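Local coordinates for protein 3-dehydroquinate dehydratase (Clostridium difficile, PDB 4H3D) that catalyses the cis-dehydration of 3-dehydroquinate to 3-dehydroshikimate through an imine intermediate, the third step of chorismate biosynthesis, at residues I22-I27 with I241-L246; F56-V59 with K63-K66; F134-E139 with G169-K174; S160-M165 with N193-I198. All blocks are in the same frame, centred on the assembly; numbering follows the deposited sequence. Where two conformers were deposited one is given.

Contact 1 (I22-I27 with I241-L246); sequences ICVPII and ISFKEL
Val-24 and Phe-243 make the tight part of this contact. Methyl CG2 of Val-24 presses on Phe-243 CB at 3.4 Å and on ring atom CG of Phe-243 at 3.7 Å, the two side chains meeting at about a right angle and the methyl approaching the ring obliquely. The benzyl group is set here by a first torsion of 77°, which places Phe-243 CG between its own backbone N and carbonyl carbon. Leu-41 of helix 31-41 touches both Val-24 and Phe-243, so the pair sits in a three-way packing of strand and two helices.

Around Ile-22 the fit is slacker. Its CG2 lies 4.2 Å from Phe-243 CB and equally far from Leu-246 CD2, while its CD1 reaches the helix backbone, 4.0 Å from Phe-243 O. Ile-22 and Leu-246 run past each other in opposite directions, and both also touch Thr-228 of strand 227-229. No hydrogen bond crosses between the segments; the first helical turn is held by Leu-246 N to Ser-242 O at 3.0 Å, with Ser-242 in the N-cap position.

Lys-244 and Glu-245 are exposed, the latter also packing on Leu-252 of the second subunit. Strand 21-26 is the first strand of the parallel barrel and helix 243-256 the last helix of its outer layer. Because strand 21-26 lies beside strand 227-229, with Cys-23 backbone hydrogen-bonded to Thr-228, this apolar seam packs the last helix on the first strand where the TIM barrel closes.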
loop_
_atom_site.group_PDB
_atom_site.type_symbol
_atom_site.label_atom_id
_atom_site.label_comp_id
_atom_site.label_asym_id
_atom_site.label_seq_id
_atom_site.Cartn_x
_atom_site.Cartn_y
_atom_site.Cartn_z
ATOM N N ILE B 22 -13.201 -5.259 6.373
ATOM C CA ILE B 22 -13.396 -3.817 6.330
ATOM C C ILE B 22 -14.516 -3.398 7.253
ATOM O O ILE B 22 -15.648 -3.938 7.176
ATOM C CB ILE B 22 -13.767 -3.335 4.913
ATOM C CG1 ILE B 22 -12.649 -3.658 3.934
ATOM C CG2 ILE B 22 -14.029 -1.814 4.919
ATOM C CD1 ILE B 22 -12.972 -3.289 2.493
ATOM N N CYS B 23 -14.211 -2.421 8.101
ATOM C CA CYS B 23 -15.160 -1.854 9.047
ATOM C C CYS B 23 -15.418 -0.402 8.676
ATOM O O CYS B 23 -14.474 0.349 8.373
ATOM C CB CYS B 23 -14.586 -1.907 10.465
ATOM S SG CYS B 23 -15.678 -1.330 11.731
ATOM N N VAL B 24 -16.684 -0.003 8.693
ATOM C CA VAL B 24 -17.069 1.362 8.378
ATOM C C VAL B 24 -17.881 1.936 9.534
ATOM O O VAL B 24 -18.829 1.302 9.991
ATOM C CB VAL B 24 -17.930 1.403 7.105
ATOM C CG1 VAL B 24 -18.247 2.835 6.734
ATOM C CG2 VAL B 24 -17.218 0.681 5.956
ATOM N N PRO B 25 -17.505 3.139 10.027
ATOM C CA PRO B 25 -18.264 3.739 11.111
ATOM C C PRO B 25 -19.491 4.547 10.711
ATOM O O PRO B 25 -19.559 5.109 9.609
ATOM C CB PRO B 25 -17.250 4.693 11.780
ATOM C CG PRO B 25 -16.263 4.980 10.778
ATOM C CD PRO B 25 -16.220 3.822 9.813
ATOM N N ILE B 26 -20.447 4.581 11.640
ATOM C CA ILE B 26 -21.644 5.417 11.575
ATOM C C ILE B 26 -21.371 6.476 12.635
ATOM O O ILE B 26 -21.070 6.144 13.811
ATOM C CB ILE B 26 -22.914 4.619 11.917
ATOM C CG1 ILE B 26 -23.220 3.663 10.767
ATOM C CG2 ILE B 26 -24.114 5.574 12.177
ATOM C CD1 ILE B 26 -24.432 2.755 10.998
ATOM N N ILE B 27 -21.451 7.737 12.242
ATOM C CA ILE B 27 -21.102 8.839 13.132
ATOM C C ILE B 27 -22.226 9.870 13.308
ATOM O O ILE B 27 -21.984 11.000 13.740
ATOM C CB ILE B 27 -19.807 9.537 12.624
ATOM C CG1 ILE B 27 -19.990 10.080 11.206
ATOM C CG2 ILE B 27 -18.645 8.558 12.621
ATOM C CD1 ILE B 27 -18.827 10.933 10.749
ATOM N N ILE B 241 -9.809 6.528 3.489
ATOM C CA ILE B 241 -10.075 5.926 2.188
ATOM C C ILE B 241 -11.533 5.463 2.220
ATOM O O ILE B 241 -11.949 4.828 3.184
ATOM C CB ILE B 241 -9.071 4.760 1.898
ATOM C CG1 ILE B 241 -9.398 4.044 0.588
ATOM C CG2 ILE B 241 -9.068 3.752 3.015
ATOM C CD1 ILE B 241 -8.349 3.016 0.203
ATOM N N SER B 242 -12.321 5.815 1.201
ATOM C CA SER B 242 -13.736 5.401 1.178
ATOM C C SER B 242 -13.742 3.879 1.108
ATOM O O SER B 242 -12.860 3.272 0.464
ATOM C CB SER B 242 -14.474 6.001 -0.007
ATOM O OG SER B 242 -14.098 5.359 -1.205
ATOM N N PHE B 243 -14.726 3.263 1.742
ATOM C CA PHE B 243 -14.742 1.807 1.880
ATOM C C PHE B 243 -14.821 1.035 0.564
ATOM O O PHE B 243 -14.289 -0.076 0.472
ATOM C CB PHE B 243 -15.824 1.351 2.885
ATOM C CG PHE B 243 -17.226 1.380 2.350
ATOM C CD1 PHE B 243 -17.755 0.267 1.717
ATOM C CD2 PHE B 243 -18.030 2.497 2.515
ATOM C CE1 PHE B 243 -19.052 0.281 1.229
ATOM C CE2 PHE B 243 -19.323 2.513 2.031
ATOM C CZ PHE B 243 -19.833 1.407 1.390
ATOM N N LYS B 244 -15.454 1.621 -0.450
ATOM C CA LYS B 244 -15.556 0.975 -1.770
ATOM C C LYS B 244 -14.167 0.854 -2.387
ATOM O O LYS B 244 -13.774 -0.205 -2.894
ATOM C CB LYS B 244 -16.459 1.773 -2.713
ATOM C CG LYS B 244 -17.909 1.863 -2.273
ATOM C CD LYS B 244 -18.733 2.744 -3.217
ATOM C CE LYS B 244 -20.122 2.988 -2.663
ATOM N NZ LYS B 244 -20.989 3.764 -3.614
ATOM N N GLU B 245 -13.424 1.948 -2.336
ATOM C CA GLU B 245 -12.087 1.974 -2.897
ATOM C C GLU B 245 -11.142 1.097 -2.076
ATOM O O GLU B 245 -10.239 0.459 -2.622
ATOM C CB GLU B 245 -11.602 3.419 -3.017
ATOM C CG GLU B 245 -12.471 4.227 -3.997
ATOM C CD GLU B 245 -12.000 5.655 -4.211
ATOM O OE1 GLU B 245 -11.210 6.160 -3.389
ATOM O OE2 GLU B 245 -12.436 6.276 -5.209
ATOM N N LEU B 246 -11.374 1.027 -0.770
ATOM C CA LEU B 246 -10.562 0.191 0.096
ATOM C C LEU B 246 -10.824 -1.279 -0.253
ATOM O O LEU B 246 -9.889 -2.098 -0.318
ATOM C CB LEU B 246 -10.885 0.489 1.567
ATOM C CG LEU B 246 -10.067 -0.210 2.648
ATOM C CD1 LEU B 246 -8.605 0.039 2.412
ATOM C CD2 LEU B 246 -10.500 0.273 4.083
#

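Contact 2 (F56-V59 with K63-K66)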
loop_
_atom_site.group_PDB
_atom_site.type_symbol
_atom_site.label_atom_id
_atom_site.label_comp_id
_atom_site.label_asym_id
_atom_site.label_seq_id
_atom_site.Cartn_x
_atom_site.Cartn_y
_atom_site.Cartn_z
ATOM N N PHE B 56 -23.446 10.450 19.084
ATOM C CA PHE B 56 -24.890 10.492 19.358
ATOM C C PHE B 56 -25.188 11.511 20.477
ATOM O O PHE B 56 -24.706 11.357 21.603
ATOM C CB PHE B 56 -25.369 9.093 19.716
ATOM C CG PHE B 56 -26.835 8.993 19.993
ATOM C CD1 PHE B 56 -27.773 9.468 19.075
ATOM C CD2 PHE B 56 -27.290 8.369 21.154
ATOM C CE1 PHE B 56 -29.142 9.362 19.331
ATOM C CE2 PHE B 56 -28.677 8.265 21.418
ATOM C CZ PHE B 56 -29.590 8.753 20.499
ATOM N N GLU B 57 -25.981 12.540 20.167
ATOM C CA GLU B 57 -26.253 13.624 21.149
ATOM C C GLU B 57 -26.904 13.169 22.449
ATOM O O GLU B 57 -26.663 13.767 23.497
ATOM C CB GLU B 57 -27.062 14.778 20.523
ATOM C CG GLU B 57 -26.282 15.530 19.463
ATOM C CD GLU B 57 -26.970 16.784 18.966
ATOM O OE1 GLU B 57 -26.316 17.541 18.220
ATOM O OE2 GLU B 57 -28.148 17.017 19.314
ATOM N N ASN B 58 -27.725 12.123 22.398
ATOM C CA ASN B 58 -28.365 11.625 23.620
ATOM C C ASN B 58 -27.663 10.419 24.242
ATOM O O ASN B 58 -28.294 9.640 24.950
ATOM C CB ASN B 58 -29.844 11.308 23.328
ATOM C CG ASN B 58 -30.633 12.546 22.953
ATOM O OD1 ASN B 58 -30.346 13.641 23.425
ATOM N ND2 ASN B 58 -31.630 12.379 22.094
ATOM N N VAL B 59 -26.340 10.299 24.024
ATOM C CA VAL B 59 -25.570 9.144 24.513
ATOM C C VAL B 59 -25.682 8.950 26.023
ATOM O O VAL B 59 -25.566 7.836 26.509
ATOM C CB VAL B 59 -24.060 9.198 24.080
ATOM C CG1 VAL B 59 -23.351 10.393 24.684
ATOM C CG2 VAL B 59 -23.315 7.880 24.460
ATOM N N LYS B 63 -31.667 4.643 27.636
ATOM C CA LYS B 63 -32.886 4.256 26.958
ATOM C C LYS B 63 -32.898 4.712 25.487
ATOM O O LYS B 63 -33.332 3.961 24.605
ATOM C CB LYS B 63 -34.107 4.803 27.713
ATOM C CG LYS B 63 -35.431 4.410 27.113
ATOM C CD LYS B 63 -36.593 4.851 28.010
ATOM C CE LYS B 63 -37.903 4.427 27.427
ATOM N NZ LYS B 63 -39.060 4.894 28.228
ATOM N N GLU B 64 -32.445 5.939 25.231
ATOM C CA GLU B 64 -32.409 6.471 23.851
ATOM C C GLU B 64 -31.314 5.782 23.036
ATOM O O GLU B 64 -31.484 5.529 21.830
ATOM C CB GLU B 64 -32.274 8.008 23.857
ATOM C CG GLU B 64 -33.576 8.699 24.371
ATOM C CD GLU B 64 -33.438 10.201 24.680
ATOM O OE1 GLU B 64 -34.439 10.928 24.540
ATOM O OE2 GLU B 64 -32.358 10.652 25.090
ATOM N N VAL B 65 -30.212 5.432 23.692
ATOM C CA VAL B 65 -29.147 4.686 23.028
ATOM C C VAL B 65 -29.695 3.314 22.594
ATOM O O VAL B 65 -29.442 2.859 21.468
ATOM C CB VAL B 65 -27.926 4.443 23.939
ATOM C CG1 VAL B 65 -26.933 3.453 23.255
ATOM C CG2 VAL B 65 -27.229 5.776 24.315
ATOM N N LYS B 66 -30.423 2.654 23.490
ATOM C CA LYS B 66 -31.022 1.346 23.164
ATOM C C LYS B 66 -32.035 1.440 22.016
ATOM O O LYS B 66 -32.069 0.565 21.154
ATOM C CB LYS B 66 -31.668 0.702 24.387
ATOM C CG LYS B 66 -30.656 0.146 25.419
ATOM C CD LYS B 66 -31.400 -0.548 26.569
ATOM C CE LYS B 66 -30.461 -1.007 27.652
ATOM N NZ LYS B 66 -31.192 -1.607 28.797
#
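Phe-56 and Asn-58 turn to the helix at Glu-64 and Val-65; Val-59 offers mainly its carbonyl. The Phe-56 ring, with CG anti to the backbone N (chi1 -179°), extends to the helix, where its CE2 lies 3.9 Å from Glu-64 O and just as far from Val-65 N. These backbone atoms approach the ring obliquely, and the ring and the Val-65 side chain are also turned obliquely to each other, CE2 of Phe-56 being 4.1 Å from CG2 of Val-65. Backbone N of Asn-58 stands over the centre of one face of the same ring.

Asn-58 and Glu-64 meet with their flat groups nearly parallel, amide and carboxylate planes 23° apart. Glu-64 OE2 lies above the amide plane, 3.3 Å from Asn-58 CG, and also approaches Asn-58 CB at 3.1 Å. Such a layered position does not offer the amide N-H a straight path, and no hydrogen bond joins the two. Both residues touch a crystal neighbour, so the pose may owe something to the lattice.

Val-65 turns its CG2 to the end of the turn, 3.4 Å from Val-59 O, whose carbonyl is also hydrogen-bonded by Tyr-100. The Val-59 side chain points away from the helix and touches Phe-85 and Leu-104, though its CG2 is still 4.4 Å from Val-65 CG2.

Residues 56-59 form a type I beta turn, closed by Val-59 N to Phe-56 O at 3.1 Å. This turn belongs to the beta-alpha connection between strand 48-52, which carries substrate-binding Glu-50, Trp-51 and Arg-52, and helix 62-76 of the TIM barrel.

Contact 3 (F134-E139 with G169-K174). With SHL (5-hydroxy-6-methyl-4-oxo-4H-pyran-2-carboxylic acid), chain I.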
loop_
_atom_site.group_PDB
_atom_site.type_symbol
_atom_site.label_atom_id
_atom_site.label_comp_id
_atom_site.label_asym_id
_atom_site.label_seq_id
_atom_site.Cartn_x
_atom_site.Cartn_y
_atom_site.Cartn_z
ATOM N N PHE B 134 -17.788 -9.136 31.561
ATOM C CA PHE B 134 -19.210 -9.107 31.304
ATOM C C PHE B 134 -19.522 -9.342 29.827
ATOM O O PHE B 134 -20.446 -10.097 29.495
ATOM C CB PHE B 134 -19.854 -7.814 31.783
ATOM C CG PHE B 134 -21.325 -7.861 31.727
ATOM C CD1 PHE B 134 -22.039 -8.541 32.708
ATOM C CD2 PHE B 134 -22.013 -7.299 30.669
ATOM C CE1 PHE B 134 -23.406 -8.618 32.649
ATOM C CE2 PHE B 134 -23.397 -7.375 30.607
ATOM C CZ PHE B 134 -24.090 -8.033 31.591
ATOM N N ALA B 135 -18.776 -8.681 28.945
ATOM C CA ALA B 135 -18.933 -8.884 27.519
ATOM C C ALA B 135 -18.779 -10.362 27.192
ATOM O O ALA B 135 -19.585 -10.921 26.446
ATOM C CB ALA B 135 -17.903 -8.038 26.719
ATOM N N HIS B 136 -17.771 -11.006 27.762
ATOM C CA HIS B 136 -17.565 -12.430 27.470
ATOM C C HIS B 136 -18.684 -13.296 27.991
ATOM O O HIS B 136 -19.066 -14.272 27.339
ATOM C CB HIS B 136 -16.210 -12.910 27.916
ATOM C CG HIS B 136 -15.093 -12.369 27.078
ATOM N ND1 HIS B 136 -13.824 -12.173 27.566
ATOM C CD2 HIS B 136 -15.073 -11.941 25.790
ATOM C CE1 HIS B 136 -13.059 -11.675 26.608
ATOM N NE2 HIS B 136 -13.790 -11.526 25.521
ATOM N N LYS B 137 -19.244 -12.926 29.141
ATOM C CA LYS B 137 -20.380 -13.640 29.671
ATOM C C LYS B 137 -21.540 -13.595 28.670
ATOM O O LYS B 137 -22.319 -14.535 28.576
ATOM C CB LYS B 137 -20.815 -13.046 31.009
ATOM C CG LYS B 137 -21.904 -13.817 31.679
ATOM C CD LYS B 137 -22.248 -13.253 33.018
ATOM C CE LYS B 137 -23.318 -14.105 33.681
ATOM N NZ LYS B 137 -23.628 -13.642 35.052
ATOM N N LYS B 138 -21.642 -12.506 27.916
ATOM C CA LYS B 138 -22.707 -12.325 26.916
ATOM C C LYS B 138 -22.270 -12.680 25.483
ATOM O O LYS B 138 -22.945 -12.346 24.534
ATOM C CB LYS B 138 -23.197 -10.871 26.953
ATOM C CG LYS B 138 -23.738 -10.423 28.302
ATOM C CD LYS B 138 -24.869 -11.320 28.810
ATOM C CE LYS B 138 -26.002 -11.444 27.784
ATOM N NZ LYS B 138 -27.069 -12.417 28.220
ATOM N N GLU B 139 -21.131 -13.347 25.332
ATOM C CA GLU B 139 -20.639 -13.773 24.012
ATOM C C GLU B 139 -20.376 -12.590 23.046
ATOM O O GLU B 139 -20.544 -12.703 21.830
ATOM C CB GLU B 139 -21.600 -14.782 23.382
ATOM C CG GLU B 139 -21.988 -15.905 24.332
ATOM C CD GLU B 139 -22.804 -17.012 23.667
ATOM O OE1 GLU B 139 -24.029 -17.034 23.857
ATOM O OE2 GLU B 139 -22.218 -17.847 22.949
ATOM N N GLY B 169 -7.305 -9.940 28.087
ATOM C CA GLY B 169 -8.403 -10.692 27.489
ATOM C C GLY B 169 -9.019 -10.097 26.240
ATOM O O GLY B 169 -10.115 -10.503 25.848
ATOM N N ALA B 170 -8.355 -9.136 25.595
ATOM C CA ALA B 170 -8.910 -8.615 24.336
ATOM C C ALA B 170 -8.985 -9.752 23.326
ATOM O O ALA B 170 -8.056 -10.533 23.207
ATOM C CB ALA B 170 -8.039 -7.507 23.766
ATOM N N ASP B 171 -10.097 -9.858 22.616
ATOM C CA ASP B 171 -10.175 -10.792 21.523
ATOM C C ASP B 171 -9.374 -10.202 20.356
ATOM O O ASP B 171 -8.793 -10.942 19.561
ATOM C CB ASP B 171 -11.632 -11.003 21.111
ATOM C CG ASP B 171 -12.454 -11.645 22.210
ATOM O OD1 ASP B 171 -12.360 -12.874 22.377
ATOM O OD2 ASP B 171 -13.212 -10.920 22.891
ATOM N N LEU B 172 -9.337 -8.856 20.288
ATOM C CA LEU B 172 -8.694 -8.124 19.198
ATOM C C LEU B 172 -7.988 -6.857 19.685
ATOM O O LEU B 172 -8.612 -5.790 19.797
ATOM C CB LEU B 172 -9.748 -7.718 18.141
ATOM C CG LEU B 172 -10.487 -8.831 17.393
ATOM C CD1 LEU B 172 -11.677 -8.251 16.600
ATOM C CD2 LEU B 172 -9.541 -9.621 16.479
ATOM N N PRO B 173 -6.698 -6.970 20.023
ATOM C CA PRO B 173 -5.912 -5.795 20.368
ATOM C C PRO B 173 -5.881 -4.813 19.206
ATOM O O PRO B 173 -5.729 -5.231 18.050
ATOM C CB PRO B 173 -4.518 -6.356 20.586
ATOM C CG PRO B 173 -4.708 -7.757 20.951
ATOM C CD PRO B 173 -5.942 -8.212 20.211
ATOM N N LYS B 174 -6.009 -3.518 19.502
ATOM C CA LYS B 174 -5.999 -2.505 18.468
ATOM C C LYS B 174 -5.134 -1.335 18.866
ATOM O O LYS B 174 -5.252 -0.822 19.986
ATOM C CB LYS B 174 -7.413 -1.975 18.215
ATOM C CG LYS B 174 -7.467 -0.781 17.217
ATOM C CD LYS B 174 -8.856 -0.253 17.057
ATOM C CE LYS B 174 -8.876 0.920 16.081
ATOM N NZ LYS B 174 -10.241 1.516 15.940
HETATM O OAD SHL I . -9.745 4.767 10.711
HETATM C CAH SHL I . -9.237 5.544 11.557
HETATM O OAA SHL I . -8.721 6.636 11.206
HETATM C CAK SHL I . -9.260 5.156 12.953
HETATM O OAG SHL I . -9.854 3.896 13.297
HETATM C CAF SHL I . -10.063 3.590 14.657
HETATM C CAL SHL I . -10.747 2.461 14.970
HETATM C CAJ SHL I . -9.655 4.499 15.568
HETATM O OAC SHL I . -9.858 4.260 16.861
HETATM C CAI SHL I . -9.033 5.656 15.194
HETATM C CAE SHL I . -8.831 5.980 13.911
HETATM O OAB SHL I . -8.610 6.506 16.118
#
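His-136 donates from NE2 to Asp-171 OD2 at 2.8 Å, the hydrogen bond that joins the two segments. It is fairly straight, with an N-H...O angle of 162°. The carboxylate oxygen lies in the ring plane and receives the proton on its syn side, 26° out of the carboxylate plane, with the ring standing nearly upright to the carboxylate, 81° between planes. The same OD2 also accepts from Val-142 N, while OD1 forms a salt bridge with Arg-6, so three partners hold the acid, two on OD2 and one on OD1, and it is probably kept as a carboxylate.

The van der Waals contact is confined to the ring edge: His-136 CE1 comes to 3.3 Å from Gly-169 O, again in the ring plane. Gly-169 adopts a positive phi as it leaves helix 155-167 in a Schellman motif, and Glu-139 ends helix 125-137 in the same way.

A covalent bond marks the far end of the second segment. The fully extended Lys-174 chain carries NZ to exocyclic carbon CAL of the comenic-acid-derived ligand at 1.4 Å. Just ahead of strand 172-177, then, Asp-171 is tied to helix 125-137, and the strand carries Lys-174, which forms the Schiff base with substrate in this class I aldolase-type TIM barrel.

Contact 4 (S160-M165 with N193-I198)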
loop_
_atom_site.group_PDB
_atom_site.type_symbol
_atom_site.label_atom_id
_atom_site.label_comp_id
_atom_site.label_asym_id
_atom_site.label_seq_id
_atom_site.Cartn_x
_atom_site.Cartn_y
_atom_site.Cartn_z
ATOM N N SER B 160 4.633 -4.139 23.343
ATOM C CA SER B 160 4.325 -4.272 24.771
ATOM C C SER B 160 2.853 -3.945 25.059
ATOM O O SER B 160 2.210 -4.611 25.878
ATOM C CB SER B 160 5.289 -3.432 25.675
ATOM O OG SER B 160 5.036 -2.024 25.605
ATOM N N ARG B 161 2.314 -2.941 24.378
ATOM C CA ARG B 161 0.916 -2.584 24.567
ATOM C C ARG B 161 -0.008 -3.655 23.999
ATOM O O ARG B 161 -0.977 -4.030 24.628
ATOM C CB ARG B 161 0.610 -1.230 23.954
ATOM C CG ARG B 161 1.338 -0.131 24.657
ATOM C CD ARG B 161 0.880 1.217 24.227
ATOM N NE ARG B 161 1.828 2.212 24.673
ATOM C CZ ARG B 161 1.818 3.483 24.314
ATOM N NH1 ARG B 161 0.876 3.950 23.513
ATOM N NH2 ARG B 161 2.752 4.296 24.776
ATOM N N LEU B 162 0.315 -4.153 22.814
ATOM C CA LEU B 162 -0.500 -5.210 22.193
ATOM C C LEU B 162 -0.478 -6.482 23.063
ATOM O O LEU B 162 -1.509 -7.145 23.228
ATOM C CB LEU B 162 -0.020 -5.500 20.766
ATOM C CG LEU B 162 -0.213 -4.362 19.753
ATOM C CD1 LEU B 162 0.542 -4.652 18.437
ATOM C CD2 LEU B 162 -1.710 -4.103 19.507
ATOM N N CYS B 163 0.695 -6.823 23.616
ATOM C CA CYS B 163 0.797 -7.967 24.535
ATOM C C CYS B 163 -0.054 -7.733 25.798
ATOM O O CYS B 163 -0.722 -8.651 26.286
ATOM C CB CYS B 163 2.247 -8.243 24.926
ATOM S SG CYS B 163 3.222 -8.924 23.602
ATOM N N ARG B 164 -0.045 -6.511 26.317
ATOM C CA ARG B 164 -0.843 -6.210 27.507
ATOM C C ARG B 164 -2.351 -6.396 27.207
ATOM O O ARG B 164 -3.128 -6.916 28.059
ATOM C CB ARG B 164 -0.550 -4.799 28.027
ATOM C CG ARG B 164 -1.277 -4.434 29.333
ATOM C CD ARG B 164 -0.971 -5.419 30.467
ATOM N NE ARG B 164 -1.813 -5.178 31.632
ATOM C CZ ARG B 164 -2.100 -6.087 32.563
ATOM N NH1 ARG B 164 -2.887 -5.762 33.580
ATOM N NH2 ARG B 164 -1.630 -7.331 32.471
ATOM N N MET B 165 -2.755 -6.004 26.000
ATOM C CA MET B 165 -4.142 -6.155 25.565
ATOM C C MET B 165 -4.523 -7.632 25.512
ATOM O O MET B 165 -5.635 -8.000 25.891
ATOM C CB MET B 165 -4.354 -5.488 24.222
ATOM C CG MET B 165 -4.259 -3.967 24.278
ATOM S SD MET B 165 -4.112 -3.344 22.625
ATOM C CE MET B 165 -4.166 -1.586 22.865
ATOM N N ASN B 193 4.066 -6.782 12.254
ATOM C CA ASN B 193 4.474 -8.093 11.787
ATOM C C ASN B 193 5.221 -8.895 12.849
ATOM O O ASN B 193 5.079 -10.123 12.920
ATOM C CB ASN B 193 5.279 -7.996 10.502
ATOM C CG ASN B 193 5.408 -9.336 9.806
ATOM O OD1 ASN B 193 6.478 -9.870 9.719
ATOM N ND2 ASN B 193 4.283 -9.902 9.360
ATOM N N GLU B 194 6.011 -8.219 13.665
ATOM C CA GLU B 194 6.710 -8.895 14.767
ATOM C C GLU B 194 5.692 -9.491 15.746
ATOM O O GLU B 194 5.826 -10.637 16.175
ATOM C CB GLU B 194 7.658 -7.931 15.476
ATOM C CG GLU B 194 8.414 -8.556 16.634
ATOM C CD GLU B 194 9.573 -7.686 17.113
ATOM O OE1 GLU B 194 10.338 -7.178 16.255
ATOM O OE2 GLU B 194 9.725 -7.533 18.344
ATOM N N MET B 195 4.657 -8.718 16.062
ATOM C CA MET B 195 3.594 -9.179 16.933
ATOM C C MET B 195 2.892 -10.366 16.269
ATOM O O MET B 195 2.743 -11.431 16.871
ATOM C CB MET B 195 2.591 -8.052 17.182
ATOM C CG MET B 195 1.506 -8.380 18.184
ATOM S SD MET B 195 2.168 -8.499 19.862
ATOM C CE MET B 195 0.738 -9.193 20.704
ATOM N N PHE B 196 2.478 -10.173 15.019
ATOM C CA PHE B 196 1.800 -11.207 14.255
ATOM C C PHE B 196 2.576 -12.517 14.242
ATOM O O PHE B 196 2.015 -13.597 14.487
ATOM C CB PHE B 196 1.596 -10.724 12.797
ATOM C CG PHE B 196 0.828 -11.690 11.931
ATOM C CD1 PHE B 196 -0.571 -11.664 11.901
ATOM C CD2 PHE B 196 1.493 -12.608 11.137
ATOM C CE1 PHE B 196 -1.287 -12.539 11.101
ATOM C CE2 PHE B 196 0.785 -13.499 10.332
ATOM C CZ PHE B 196 -0.620 -13.460 10.315
ATOM N N LYS B 197 3.866 -12.420 13.984
ATOM C CA LYS B 197 4.706 -13.600 13.835
ATOM C C LYS B 197 5.198 -14.264 15.116
ATOM O O LYS B 197 5.232 -15.490 15.196
ATOM C CB LYS B 197 5.915 -13.269 12.978
ATOM C CG LYS B 197 5.658 -13.260 11.488
ATOM C CD LYS B 197 6.977 -13.124 10.768
ATOM C CE LYS B 197 6.910 -13.614 9.356
ATOM N NZ LYS B 197 8.270 -13.506 8.705
ATOM N N ILE B 198 5.555 -13.453 16.109
ATOM C CA ILE B 198 6.204 -13.940 17.323
ATOM C C ILE B 198 5.348 -13.996 18.582
ATOM O O ILE B 198 5.367 -15.013 19.283
ATOM C CB ILE B 198 7.445 -13.059 17.644
ATOM C CG1 ILE B 198 8.385 -13.008 16.433
ATOM C CG2 ILE B 198 8.193 -13.584 18.888
ATOM C CD1 ILE B 198 9.488 -12.014 16.580
#
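Lys-197 N to Asn-193 O, a backbone bond of 2.8 Å, holds the turn of helix 182-199 from which Met-195 reaches across to Leu-162 and Cys-163. No hydrogen bond spans the two segments; Met-195 does nearly all the joining. Its chain leaves with CG anti to the backbone N and bends at chi2 (70°), so that the end lies against helix 155-167. Methyl CE touches Leu-162 CB at 3.8 Å, and at the same distance meets Cys-163 SG. It also lies 3.8 Å from the backbone amide of Cys-163, measured to N, so the methyl rests on the helix backbone as well as on side chains.

Helices 155-167 and 182-199 are consecutive members of the outer layer of the TIM barrel, separated in the chain by strand 172-177, an alpha-beta-alpha succession of the (beta/alpha)8 fold. The Leu-162 side chain bridges Met-195 of helix 182-199 and strand 172-177: its CD1 stands 3.9 Å from Met-195 CG, the two side chains crossing at a slant, while the same leucine also packs on Pro-173 and Ile-175. Val-159 and Gln-166 extend the Met-195 contact along the first helix. Lys-197 forms a salt bridge with Glu-182 of the second subunit.

Overall arrangement
Contacts 3 and 4 are direct neighbours, their centres about 17 Å apart: Ala-170 N lies 3.0 Å from Met-165 O, probably a hydrogen bond, and Pro-173 CB packs on Leu-162 CD2 at 3.8 Å. Their segments alternate along the chain, with helix 155-167 and strand 172-177 following each other, then helix 182-199. Contact 1 lies about 23 Å from contact 3, centre to centre, across the middle of the chain. The centre of contact 2 is about 35 Å from that of contact 4. The ligand sits in the barrel, joined to Lys-174 of contact 3. The side chain of Leu-246 in contact 1 is about 8 Å from the bound SHL. The side chain of Leu-162 in contact 4 is about 12 Å from the bound SHL.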